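Local structure of cytosolic IMP-GMP specific 5'-nucleotidase (Legionella pneumophila subsp. pneumophila, 4OHF) at residues K166-D170 with G171-N175; D66-I69 with R70-I74. The protein probably hydrolyses the 5'-phosphate of selected purine nucleoside monophosphates such as IMP and GMP, as a magnesium-dependent nucleotidase of the HAD clan. All blocks are in the same frame, centred on the assembly; numbering follows the deposited sequence.

Contact 1 (K166-D170 with G171-N175)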
loop_
_atom_site.group_PDB
_atom_site.type_symbol
_atom_site.label_atom_id
_atom_site.label_comp_id
_atom_site.label_asym_id
_atom_site.label_seq_id
_atom_site.Cartn_x
_atom_site.Cartn_y
_atom_site.Cartn_z
ATOM N N LYS B 166 -8.899 26.272 -3.308
ATOM C CA LYS B 166 -9.115 27.511 -2.579
ATOM C C LYS B 166 -10.244 28.312 -3.202
ATOM O O LYS B 166 -11.210 28.670 -2.531
ATOM C CB LYS B 166 -7.842 28.352 -2.575
ATOM C CG LYS B 166 -7.639 29.126 -1.282
ATOM C CD LYS B 166 -7.470 28.161 -0.105
ATOM C CE LYS B 166 -7.258 28.884 1.214
ATOM N NZ LYS B 166 -7.025 27.910 2.326
ATOM N N VAL B 167 -10.113 28.583 -4.495
ATOM C CA VAL B 167 -11.112 29.354 -5.219
ATOM C C VAL B 167 -12.501 28.716 -5.107
ATOM O O VAL B 167 -13.519 29.403 -5.224
ATOM C CB VAL B 167 -10.709 29.504 -6.711
ATOM C CG1 VAL B 167 -10.972 28.223 -7.460
ATOM C CG2 VAL B 167 -11.454 30.654 -7.334
ATOM N N HIS B 168 -12.537 27.406 -4.873
ATOM C CA HIS B 168 -13.804 26.694 -4.727
ATOM C C HIS B 168 -14.299 26.712 -3.286
ATOM O O HIS B 168 -15.372 26.191 -2.987
ATOM C CB HIS B 168 -13.684 25.240 -5.208
ATOM C CG HIS B 168 -14.189 25.023 -6.605
ATOM N ND1 HIS B 168 -13.438 25.309 -7.728
ATOM C CD2 HIS B 168 -15.392 24.592 -7.059
ATOM C CE1 HIS B 168 -14.155 25.063 -8.811
ATOM N NE2 HIS B 168 -15.344 24.628 -8.433
ATOM N N SER B 169 -13.518 27.321 -2.400
ATOM C CA SER B 169 -13.868 27.410 -0.987
ATOM C C SER B 169 -13.986 28.866 -0.575
ATOM O O SER B 169 -14.755 29.206 0.324
ATOM C CB SER B 169 -12.800 26.726 -0.136
ATOM O OG SER B 169 -12.666 25.363 -0.493
ATOM N N ASP B 170 -13.208 29.718 -1.231
ATOM C CA ASP B 170 -13.222 31.150 -0.959
ATOM C C ASP B 170 -14.624 31.694 -1.094
ATOM O O ASP B 170 -15.055 32.552 -0.327
ATOM C CB ASP B 170 -12.352 31.900 -1.962
ATOM C CG ASP B 170 -10.922 32.003 -1.525
ATOM O OD1 ASP B 170 -10.686 32.461 -0.385
ATOM O OD2 ASP B 170 -10.033 31.637 -2.323
ATOM N N GLY B 171 -15.332 31.188 -2.091
ATOM C CA GLY B 171 -16.668 31.673 -2.339
ATOM C C GLY B 171 -16.518 32.753 -3.390
ATOM O O GLY B 171 -17.497 33.352 -3.835
ATOM N N THR B 172 -15.275 33.008 -3.783
ATOM C CA THR B 172 -14.987 34.006 -4.808
ATOM C C THR B 172 -15.678 33.623 -6.121
ATOM O O THR B 172 -16.222 34.475 -6.818
ATOM C CB THR B 172 -13.455 34.133 -5.054
ATOM O OG1 THR B 172 -12.824 32.859 -4.846
ATOM C CG2 THR B 172 -12.840 35.154 -4.106
ATOM N N LEU B 173 -15.666 32.331 -6.442
ATOM C CA LEU B 173 -16.294 31.832 -7.657
ATOM C C LEU B 173 -17.808 31.970 -7.523
ATOM O O LEU B 173 -18.479 32.425 -8.451
ATOM C CB LEU B 173 -15.937 30.359 -7.873
ATOM C CG LEU B 173 -15.965 29.761 -9.284
ATOM C CD1 LEU B 173 -16.098 28.255 -9.161
ATOM C CD2 LEU B 173 -17.117 30.314 -10.085
ATOM N N LYS B 174 -18.334 31.583 -6.359
ATOM C CA LYS B 174 -19.772 31.636 -6.104
ATOM C C LYS B 174 -20.337 33.046 -6.250
ATOM O O LYS B 174 -21.329 33.259 -6.948
ATOM C CB LYS B 174 -20.095 31.123 -4.698
ATOM C CG LYS B 174 -19.584 29.732 -4.372
ATOM C CD LYS B 174 -20.431 28.636 -5.000
ATOM C CE LYS B 174 -20.006 27.276 -4.455
ATOM N NZ LYS B 174 -20.706 26.146 -5.121
ATOM N N ASN B 175 -19.703 34.007 -5.589
ATOM C CA ASN B 175 -20.178 35.385 -5.632
ATOM C C ASN B 175 -20.202 35.949 -7.043
ATOM O O ASN B 175 -21.144 36.649 -7.420
ATOM C CB ASN B 175 -19.330 36.281 -4.722
ATOM C CG ASN B 175 -19.567 36.009 -3.235
ATOM O OD1 ASN B 175 -20.551 35.362 -2.849
ATOM N ND2 ASN B 175 -18.670 36.521 -2.394
#
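Val167 meets Thr172 at the glycine between two consecutive helices, an example of how one residue with unusual backbone angles can join two helical segments. Its CG2, anti to the backbone N, comes within 3.6 Å of Thr172 OG1, the two side chains crossing at about a right angle. The carbonyl of Val167 also faces the second helix, its O lying 3.7 Å from Leu173 CB. His168 follows, with its ring alongside the side chain of Leu173. Leu173 CD1 sits over one ring face in a CH-pi contact, 4.0 Å from the centroid of the His168 ring and 23° off the ring normal, displaced toward the CE1-NE2 rim. A hydrogen bond from ND1 to Val164 O, one turn back, helps fix the ring's rotation. Ser169 points away from the joint, its OG bonded to Asp165 O. Asp170 lies beside Thr172, bringing CB to the threonine OG1, while its carboxylate reaches out to a salt bridge with Arg47. Gly171 then steps out of helical geometry with phi 94° and serves as N-cap of helix 172-178, whose first turn is marked by the bond from Asn175 N to Gly171 O (2.9 Å). The joint packs against helix 33-51: Val167 touches Leu43, Leu173 touches Leu39 and Leu43, and Arg47 on the same helix pairs with Asp170.

Contact 2 (D66-I69 with R70-I74)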
loop_
_atom_site.group_PDB
_atom_site.type_symbol
_atom_site.label_atom_id
_atom_site.label_comp_id
_atom_site.label_asym_id
_atom_site.label_seq_id
_atom_site.Cartn_x
_atom_site.Cartn_y
_atom_site.Cartn_z
ATOM N N ASP B 66 -10.313 25.584 -26.565
ATOM C CA ASP B 66 -9.911 24.422 -27.330
ATOM C C ASP B 66 -8.478 23.929 -27.163
ATOM O O ASP B 66 -8.116 22.927 -27.772
ATOM C CB ASP B 66 -10.192 24.647 -28.816
ATOM C CG ASP B 66 -11.667 24.809 -29.110
ATOM O OD1 ASP B 66 -12.462 23.933 -28.696
ATOM O OD2 ASP B 66 -12.035 25.811 -29.766
ATOM N N ASP B 67 -7.660 24.600 -26.356
ATOM C CA ASP B 67 -6.278 24.148 -26.162
ATOM C C ASP B 67 -6.199 22.799 -25.463
ATOM O O ASP B 67 -5.163 22.118 -25.495
ATOM C CB ASP B 67 -5.461 25.176 -25.374
ATOM C CG ASP B 67 -4.996 26.333 -26.238
ATOM O OD1 ASP B 67 -4.743 26.092 -27.440
ATOM O OD2 ASP B 67 -4.876 27.470 -25.715
ATOM N N ALA B 68 -7.292 22.416 -24.820
ATOM C CA ALA B 68 -7.355 21.138 -24.132
ATOM C C ALA B 68 -8.734 20.486 -24.300
ATOM O O ALA B 68 -9.695 21.110 -24.763
ATOM C CB ALA B 68 -7.022 21.315 -22.654
ATOM N N ILE B 69 -8.816 19.216 -23.930
ATOM C CA ILE B 69 -10.049 18.468 -24.045
ATOM C C ILE B 69 -10.292 17.696 -22.753
ATOM O O ILE B 69 -9.384 17.569 -21.931
ATOM C CB ILE B 69 -9.961 17.549 -25.275
ATOM C CG1 ILE B 69 -11.171 17.815 -26.150
ATOM C CG2 ILE B 69 -9.801 16.078 -24.892
ATOM C CD1 ILE B 69 -11.208 16.958 -27.381
ATOM N N ARG B 70 -11.511 17.199 -22.546
ATOM C CA ARG B 70 -11.802 16.463 -21.321
ATOM C C ARG B 70 -11.161 15.078 -21.327
ATOM O O ARG B 70 -10.980 14.485 -22.383
ATOM C CB ARG B 70 -13.312 16.336 -21.131
ATOM C CG ARG B 70 -13.733 15.594 -19.849
ATOM C CD ARG B 70 -15.237 15.583 -19.703
ATOM N NE ARG B 70 -15.677 14.990 -18.452
ATOM C CZ ARG B 70 -16.944 14.972 -18.044
ATOM N NH1 ARG B 70 -17.897 15.519 -18.791
ATOM N NH2 ARG B 70 -17.265 14.401 -16.889
ATOM N N GLY B 71 -10.806 14.583 -20.141
ATOM C CA GLY B 71 -10.220 13.256 -20.018
ATOM C C GLY B 71 -8.705 13.151 -19.975
ATOM O O GLY B 71 -8.173 12.081 -19.715
ATOM N N LEU B 72 -8.005 14.258 -20.206
ATOM C CA LEU B 72 -6.550 14.245 -20.211
ATOM C C LEU B 72 -5.946 13.963 -18.843
ATOM O O LEU B 72 -6.585 14.176 -17.811
ATOM C CB LEU B 72 -6.007 15.568 -20.752
ATOM C CG LEU B 72 -6.525 15.955 -22.137
ATOM C CD1 LEU B 72 -5.748 17.167 -22.653
ATOM C CD2 LEU B 72 -6.400 14.764 -23.098
ATOM N N VAL B 73 -4.704 13.485 -18.852
ATOM C CA VAL B 73 -3.984 13.160 -17.624
ATOM C C VAL B 73 -2.731 14.021 -17.465
ATOM O O VAL B 73 -1.971 14.222 -18.419
ATOM C CB VAL B 73 -3.532 11.678 -17.615
ATOM C CG1 VAL B 73 -2.678 11.412 -16.385
ATOM C CG2 VAL B 73 -4.737 10.751 -17.660
ATOM N N ILE B 74 -2.505 14.519 -16.257
ATOM C CA ILE B 74 -1.330 15.341 -16.012
ATOM C C ILE B 74 -0.182 14.588 -15.337
ATOM O O ILE B 74 -0.344 13.986 -14.274
ATOM C CB ILE B 74 -1.678 16.579 -15.173
ATOM C CG1 ILE B 74 -2.526 17.536 -16.014
ATOM C CG2 ILE B 74 -0.404 17.263 -14.693
ATOM C CD1 ILE B 74 -2.809 18.881 -15.342
HETATM O O HOH W 1 -8.660 16.968 -19.250
#
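Leu72 leans onto Ile69, meeting its carbonyl O and CG2; the two are the last and first residues of a type II beta turn, which leads the loop after helix 33-51 into strand 73-75. The leucine CG, anti to its own carbonyl carbon (chi1 -55°), stands 3.3 Å from Ile69 O, and its two methyls part from there. CD2 meets Ile69 CG2 at 4.1 Å, whereas CD1 approaches Ala68 CB at 4.3 Å, so that one leucine packs lightly on two successive residues. Arg70 takes the contrary direction. Fully extended from CG to NE, it carries its guanidinium away from the apolar pair to salt bridges with Glu326 and Asp125 and a hydrogen bond to the carbonyl of Asp303, whose side chain is a magnesium ligand. Two carboxylates and a carbonyl thus grip the guanidinium and hold it in place. Gly71, with phi 96°, fills the third position of the turn, where type II geometry favours glycine. The turn is closed through solvent: in place of a direct bond between its ends, one water donates to Ile69 O at 2.8 Å and accepts from Leu72 N at 2.9 Å.

Overall arrangement
The two contacts illustrate how a helix joint and a beta turn can lie near one active site without touching each other. Contact 2 precedes contact 1 in sequence; their centres are 23 Å apart and their nearest atoms about 13 Å. Both nevertheless approach the magnesium ion held by Asp23, Asp25 and Asp303: the side chains of His168 in contact 1 and Arg70 in contact 2 each lie about 9 Å from it. The His168 side chain is nearer to that of Asp25, at about 8 Å, and the Arg70 side chain to that of Asp303, at about 6 Å. The bound GMP is about 13 Å from Gly71, too far for a contact.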